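Local coordinates for protein thrombomodulin (Homo sapiens, PDB 1DX5) that serves as an endothelial cell-surface receptor and cofactor for thrombin, promoting activation of protein C and so starting the activated protein C anticoagulant pathway, at residues S90-C104 with A111-C118. Sequence-based numbering, arbitrary orientation.
Sequences SGVCHNLPGTFECIC and AGQIGTDC. Unlike the reference sequence in segment 111-118: Gly112 (reference Arg), Gln113 (reference His). With CA (calcium ion), chain N.
Cys104 and Cys118 are joined by a disulfide, SG to SG 2.0 Å, that closes the C-terminal part of the sixth EGF-like domain, a calcium-binding EGF module. Ahead of this link, strand 112-114 runs antiparallel to strand 100-103, the central strand of a small three-stranded sheet. Cys102 and Gln113 form a hydrogen-bonded pair, with Cys102 N 2.7 Å from Gln113 O and Gln113 N returning a bond to Cys102 O. The exchange continues at one end between Cys104 and Ala111, and at the other Gly115 N donates to Phe100 O. There the chain turns over the Phe100 ring: Gly115 CA sits 3.9 Å from the ring centroid, 21° off its normal, in a CH-pi contact. Phe100 CG lies between its own backbone N and carbonyl carbon (chi1 63°), which brings the ring against Gly115. Beside Cys104 and Cys118, Cys102 SG packs 3.8 Å from Cys118 SG, while its own disulfide leads to Cys89. On the sheet face that carries Glu101, the tip of Ile114, CD1, lies against Glu101 CG at 3.9 Å.

At the far end of the 92-103 hairpin, Asn95 OD1, at the end of strand 92-95, and the carbonyl oxygens of Leu96 and Thr99 in the turn that follows bind the calcium ion, whose shell is completed by a water and by Asp79, Ile80 and Glu82. Near the disulfide, the contact also includes Asp117, which ties the last residues to the loop at Ser90; a basic side chain of another protein's chain packs against it. Three donors converge on one carboxylate oxygen: Ser90 N (2.9 Å) and Ser90 OG meet Asp117 OD1 on its syn side, both tilted out of the carboxylate plane, and Cys118 N reaches Asp117 OD1 at 2.6 Å from still further above that plane.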
ATOM      1  N   SER E  90     -16.205 -12.353 -14.187  1.00 24.88           N
ATOM      2  CA  SER E  90     -16.589 -13.683 -13.721  1.00 27.58           C
ATOM      3  C   SER E  90     -16.927 -14.639 -14.879  1.00 28.51           C
ATOM      4  O   SER E  90     -16.899 -15.863 -14.717  1.00 29.57           O
ATOM      5  CB  SER E  90     -17.749 -13.590 -12.729  1.00 26.27           C
ATOM      6  OG  SER E  90     -18.790 -12.772 -13.229  1.00 30.24           O
ATOM      7  N   GLY E  91     -17.221 -14.072 -16.045  1.00 28.94           N
ATOM      8  CA  GLY E  91     -17.517 -14.879 -17.215  1.00 28.49           C
ATOM      9  C   GLY E  91     -16.264 -15.108 -18.053  1.00 27.04           C
ATOM     10  O   GLY E  91     -15.170 -15.260 -17.508  1.00 25.45           O
ATOM     11  N   VAL E  92     -16.421 -15.149 -19.375  1.00 26.24           N
ATOM     12  CA  VAL E  92     -15.285 -15.349 -20.274  1.00 22.58           C
ATOM     13  C   VAL E  92     -14.603 -13.995 -20.470  1.00 20.63           C
ATOM     14  O   VAL E  92     -15.247 -13.017 -20.832  1.00 21.18           O
ATOM     15  CB  VAL E  92     -15.722 -15.935 -21.631  1.00 23.68           C
ATOM     16  CG1 VAL E  92     -14.504 -16.190 -22.505  1.00 19.14           C
ATOM     17  CG2 VAL E  92     -16.513 -17.228 -21.412  1.00 22.60           C
ATOM     18  N   CYS E  93     -13.289 -13.965 -20.280  1.00 18.38           N
ATOM     19  CA  CYS E  93     -12.532 -12.728 -20.367  1.00 13.14           C
ATOM     20  C   CYS E  93     -11.467 -12.679 -21.457  1.00 12.91           C
ATOM     21  O   CYS E  93     -10.656 -13.588 -21.591  1.00 12.19           O
ATOM     22  CB  CYS E  93     -11.882 -12.482 -19.000  1.00 15.37           C
ATOM     23  SG  CYS E  93     -11.087 -10.862 -18.715  1.00 16.63           S
ATOM     24  N   HIS E  94     -11.472 -11.590 -22.223  1.00 12.79           N
ATOM     25  CA  HIS E  94     -10.478 -11.364 -23.265  1.00 11.05           C
ATOM     26  C   HIS E  94      -9.790 -10.039 -22.900  1.00 13.01           C
ATOM     27  O   HIS E  94     -10.445  -9.003 -22.737  1.00 12.15           O
ATOM     28  CB  HIS E  94     -11.131 -11.250 -24.643  1.00 12.82           C
ATOM     29  CG  HIS E  94     -11.869 -12.482 -25.075  1.00 17.19           C
ATOM     30  ND1 HIS E  94     -11.315 -13.745 -25.020  1.00 18.13           N
ATOM     31  CD2 HIS E  94     -13.114 -12.644 -25.583  1.00 18.34           C
ATOM     32  CE1 HIS E  94     -12.187 -14.628 -25.473  1.00 18.39           C
ATOM     33  NE2 HIS E  94     -13.286 -13.987 -25.821  1.00 18.88           N
ATOM     34  N   ASN E  95      -8.475 -10.092 -22.739  1.00  8.74           N
ATOM     35  CA  ASN E  95      -7.689  -8.935 -22.375  1.00  9.78           C
ATOM     36  C   ASN E  95      -7.528  -7.989 -23.560  1.00 11.06           C
ATOM     37  O   ASN E  95      -7.507  -8.408 -24.718  1.00 11.08           O
ATOM     38  CB  ASN E  95      -6.319  -9.395 -21.843  1.00  7.84           C
ATOM     39  CG  ASN E  95      -5.455  -8.201 -21.229  1.00  3.53           C
ATOM     40  OD1 ASN E  95      -6.087  -7.298 -20.662  1.00  9.84           O
ATOM     41  ND2 ASN E  95      -4.147  -8.211 -21.369  1.00  4.04           N
ATOM     42  N   LEU E  96      -7.480  -6.697 -23.261  1.00  8.22           N
ATOM     43  CA  LEU E  96      -7.312  -5.674 -24.281  1.00 10.17           C
ATOM     44  C   LEU E  96      -6.282  -4.682 -23.772  1.00 11.11           C
ATOM     45  O   LEU E  96      -5.987  -4.640 -22.564  1.00 10.73           O
ATOM     46  CB  LEU E  96      -8.633  -4.931 -24.518  1.00  9.19           C
ATOM     47  CG  LEU E  96      -9.729  -5.562 -25.384  1.00  8.85           C
ATOM     48  CD1 LEU E  96     -11.068  -4.894 -25.104  1.00  6.96           C
ATOM     49  CD2 LEU E  96      -9.360  -5.408 -26.833  1.00  3.75           C
ATOM     50  N   PRO E  97      -5.680  -3.907 -24.688  1.00 10.05           N
ATOM     51  CA  PRO E  97      -4.696  -2.930 -24.228  1.00 12.94           C
ATOM     52  C   PRO E  97      -5.493  -1.757 -23.657  1.00 11.89           C
ATOM     53  O   PRO E  97      -6.143  -1.030 -24.404  1.00 17.68           O
ATOM     54  CB  PRO E  97      -3.986  -2.519 -25.519  1.00 13.49           C
ATOM     55  CG  PRO E  97      -4.286  -3.647 -26.491  1.00 12.85           C
ATOM     56  CD  PRO E  97      -5.693  -3.989 -26.158  1.00  9.14           C
ATOM     57  N   GLY E  98      -5.497  -1.615 -22.334  1.00 11.54           N
ATOM     58  CA  GLY E  98      -6.230  -0.515 -21.715  1.00 12.80           C
ATOM     59  C   GLY E  98      -7.524  -0.881 -21.021  1.00 10.11           C
ATOM     60  O   GLY E  98      -8.024  -0.126 -20.201  1.00 13.95           O
ATOM     61  N   THR E  99      -8.107  -2.011 -21.393  1.00 12.11           N
ATOM     62  CA  THR E  99      -9.347  -2.484 -20.772  1.00 12.19           C
ATOM     63  C   THR E  99      -9.468  -4.000 -20.997  1.00 11.67           C
ATOM     64  O   THR E  99      -8.458  -4.690 -21.130  1.00 13.36           O
ATOM     65  CB  THR E  99     -10.586  -1.704 -21.308  1.00 14.27           C
ATOM     66  OG1 THR E  99     -11.774  -2.183 -20.671  1.00 13.10           O
ATOM     67  CG2 THR E  99     -10.720  -1.832 -22.830  1.00 13.35           C
ATOM     68  N   PHE E 100     -10.683  -4.523 -20.998  1.00 14.00           N
ATOM     69  CA  PHE E 100     -10.894  -5.953 -21.211  1.00 15.63           C
ATOM     70  C   PHE E 100     -12.323  -6.194 -21.678  1.00 16.20           C
ATOM     71  O   PHE E 100     -13.202  -5.349 -21.480  1.00 16.84           O
ATOM     72  CB  PHE E 100     -10.645  -6.734 -19.909  1.00 14.91           C
ATOM     73  CG  PHE E 100     -11.603  -6.370 -18.783  1.00 15.80           C
ATOM     74  CD1 PHE E 100     -11.346  -5.270 -17.957  1.00 12.77           C
ATOM     75  CD2 PHE E 100     -12.762  -7.119 -18.565  1.00 14.80           C
ATOM     76  CE1 PHE E 100     -12.225  -4.924 -16.935  1.00 13.75           C
ATOM     77  CE2 PHE E 100     -13.654  -6.787 -17.547  1.00 14.97           C
ATOM     78  CZ  PHE E 100     -13.388  -5.685 -16.728  1.00 17.61           C
ATOM     79  N   GLU E 101     -12.544  -7.326 -22.343  1.00 16.91           N
ATOM     80  CA  GLU E 101     -13.892  -7.686 -22.788  1.00 16.04           C
ATOM     81  C   GLU E 101     -14.403  -8.839 -21.921  1.00 15.58           C
ATOM     82  O   GLU E 101     -13.729  -9.857 -21.748  1.00 12.86           O
ATOM     83  CB  GLU E 101     -13.918  -8.105 -24.248  1.00 13.96           C
ATOM     84  CG  GLU E 101     -15.340  -8.251 -24.764  1.00 15.36           C
ATOM     85  CD  GLU E 101     -15.423  -9.101 -26.114  1.00 14.83           C
ATOM     86  OE1 GLU E 101     -14.424  -9.757 -26.475  1.00 19.76           O
ATOM     87  OE2 GLU E 101     -16.491  -9.085 -26.755  1.00 20.32           O
ATOM     88  N   CYS E 102     -15.586  -8.656 -21.351  1.00 18.44           N
ATOM     89  CA  CYS E 102     -16.172  -9.666 -20.492  1.00 20.63           C
ATOM     90  C   CYS E 102     -17.456 -10.169 -21.131  1.00 21.42           C
ATOM     91  O   CYS E 102     -18.358  -9.389 -21.438  1.00 18.26           O
ATOM     92  CB  CYS E 102     -16.451  -9.072 -19.105  1.00 22.46           C
ATOM     93  SG  CYS E 102     -16.953 -10.269 -17.827  1.00 20.68           S
ATOM     94  N   ILE E 103     -17.477 -11.461 -21.442  1.00 23.95           N
ATOM     95  CA  ILE E 103     -18.656 -12.077 -22.033  1.00 28.95           C
ATOM     96  C   ILE E 103     -19.501 -12.652 -20.901  1.00 31.92           C
ATOM     97  O   ILE E 103     -19.002 -13.419 -20.061  1.00 31.17           O
ATOM     98  CB  ILE E 103     -18.301 -13.200 -23.054  1.00 28.49           C
ATOM     99  CG1 ILE E 103     -17.753 -12.602 -24.360  1.00 26.56           C
ATOM    100  CG2 ILE E 103     -19.547 -13.994 -23.397  1.00 27.71           C
ATOM    101  CD1 ILE E 103     -16.343 -12.132 -24.294  1.00 28.49           C
ATOM    102  N   CYS E 104     -20.769 -12.255 -20.863  1.00 35.13           N
ATOM    103  CA  CYS E 104     -21.679 -12.731 -19.826  1.00 40.85           C
ATOM    104  C   CYS E 104     -22.903 -13.433 -20.403  1.00 41.17           C
ATOM    105  O   CYS E 104     -23.427 -13.027 -21.442  1.00 42.81           O
ATOM    106  CB  CYS E 104     -22.101 -11.565 -18.935  1.00 42.28           C
ATOM    107  SG  CYS E 104     -20.675 -10.666 -18.243  1.00 45.28           S
ATOM    108  N   ALA E 111     -23.720 -11.523 -24.139  1.00 37.35           N
ATOM    109  CA  ALA E 111     -23.372 -10.109 -24.207  1.00 40.93           C
ATOM    110  C   ALA E 111     -21.881  -9.840 -24.022  1.00 42.26           C
ATOM    111  O   ALA E 111     -21.257 -10.340 -23.078  1.00 44.61           O
ATOM    112  CB  ALA E 111     -24.179  -9.321 -23.172  1.00 40.87           C
ATOM    113  N   GLY E 112     -21.316  -9.055 -24.937  1.00 41.39           N
ATOM    114  CA  GLY E 112     -19.913  -8.706 -24.840  1.00 39.26           C
ATOM    115  C   GLY E 112     -19.784  -7.339 -24.200  1.00 36.58           C
ATOM    116  O   GLY E 112     -20.087  -6.334 -24.831  1.00 38.84           O
ATOM    117  N   GLN E 113     -19.380  -7.301 -22.935  1.00 34.52           N
ATOM    118  CA  GLN E 113     -19.213  -6.037 -22.214  1.00 32.57           C
ATOM    119  C   GLN E 113     -17.755  -5.586 -22.217  1.00 27.64           C
ATOM    120  O   GLN E 113     -16.847  -6.398 -22.082  1.00 25.61           O
ATOM    121  CB  GLN E 113     -19.646  -6.189 -20.756  1.00 34.92           C
ATOM    122  CG  GLN E 113     -20.996  -6.826 -20.538  1.00 41.29           C
ATOM    123  CD  GLN E 113     -21.262  -7.109 -18.981  1.00 43.00           C
ATOM    124  OE1 GLN E 113     -22.011  -6.320 -18.415  1.00 47.49           O
ATOM    125  NE2 GLN E 113     -20.644  -8.112 -18.376  1.00 43.55           N
ATOM    126  N   ILE E 114     -17.546  -4.281 -22.335  1.00 26.16           N
ATOM    127  CA  ILE E 114     -16.209  -3.710 -22.318  1.00 23.68           C
ATOM    128  C   ILE E 114     -15.908  -3.023 -20.983  1.00 23.73           C
ATOM    129  O   ILE E 114     -16.618  -2.101 -20.578  1.00 24.86           O
ATOM    130  CB  ILE E 114     -15.996  -2.708 -23.490  1.00 24.26           C
ATOM    131  CG1 ILE E 114     -15.561  -3.443 -24.762  1.00 25.37           C
ATOM    132  CG2 ILE E 114     -14.878  -1.725 -23.162  1.00 21.87           C
ATOM    133  CD1 ILE E 114     -16.428  -4.547 -25.193  1.00 22.59           C
ATOM    134  N   GLY E 115     -14.868  -3.499 -20.297  1.00 20.47           N
ATOM    135  CA  GLY E 115     -14.457  -2.898 -19.042  1.00 22.21           C
ATOM    136  C   GLY E 115     -15.308  -3.128 -17.808  1.00 24.81           C
ATOM    137  O   GLY E 115     -14.995  -2.587 -16.752  1.00 25.74           O
ATOM    138  N   THR E 116     -16.375  -3.912 -17.928  1.00 25.38           N
ATOM    139  CA  THR E 116     -17.247  -4.195 -16.789  1.00 26.95           C
ATOM    140  C   THR E 116     -17.477  -5.688 -16.588  1.00 28.31           C
ATOM    141  O   THR E 116     -17.326  -6.490 -17.511  1.00 28.23           O
ATOM    142  CB  THR E 116     -18.626  -3.498 -16.908  1.00 24.02           C
ATOM    143  OG1 THR E 116     -19.226  -3.831 -18.162  1.00 28.21           O
ATOM    144  CG2 THR E 116     -18.475  -1.991 -16.813  1.00 28.27           C
ATOM    145  N   ASP E 117     -17.853  -6.044 -15.366  1.00 29.10           N
ATOM    146  CA  ASP E 117     -18.118  -7.425 -14.993  1.00 31.60           C
ATOM    147  C   ASP E 117     -19.584  -7.778 -15.263  1.00 32.21           C
ATOM    148  O   ASP E 117     -20.366  -6.929 -15.688  1.00 33.11           O
ATOM    149  CB  ASP E 117     -17.793  -7.608 -13.505  1.00 30.95           C
ATOM    150  CG  ASP E 117     -17.673  -9.143 -13.076  1.00 28.75           C
ATOM    151  OD1 ASP E 117     -17.844 -10.026 -13.937  1.00 30.46           O
ATOM    152  OD2 ASP E 117     -17.390  -9.401 -11.891  1.00 34.68           O
ATOM    153  N   CYS E 118     -19.941  -9.035 -15.015  1.00 35.59           N
ATOM    154  CA  CYS E 118     -21.306  -9.528 -15.201  1.00 38.67           C
ATOM    155  C   CYS E 118     -22.191  -9.109 -14.022  1.00 39.02           C
ATOM    156  O   CYS E 118     -23.348  -8.700 -14.269  1.00 39.22           O
ATOM    157  CB  CYS E 118     -21.318 -11.060 -15.317  1.00 40.29           C
ATOM    158  SG  CYS E 118     -20.196 -11.740 -16.584  1.00 43.18           S
ATOM    159  OXT CYS E 118     -21.719  -9.203 -12.867  1.00 38.60           O
TER
HETATM  160 CA    CA N 502      -5.881  -4.935 -20.182  1.00  8.54          CA
HETATM  161  O   HOH W   1      -6.306  -2.784 -19.149  1.00 14.51           O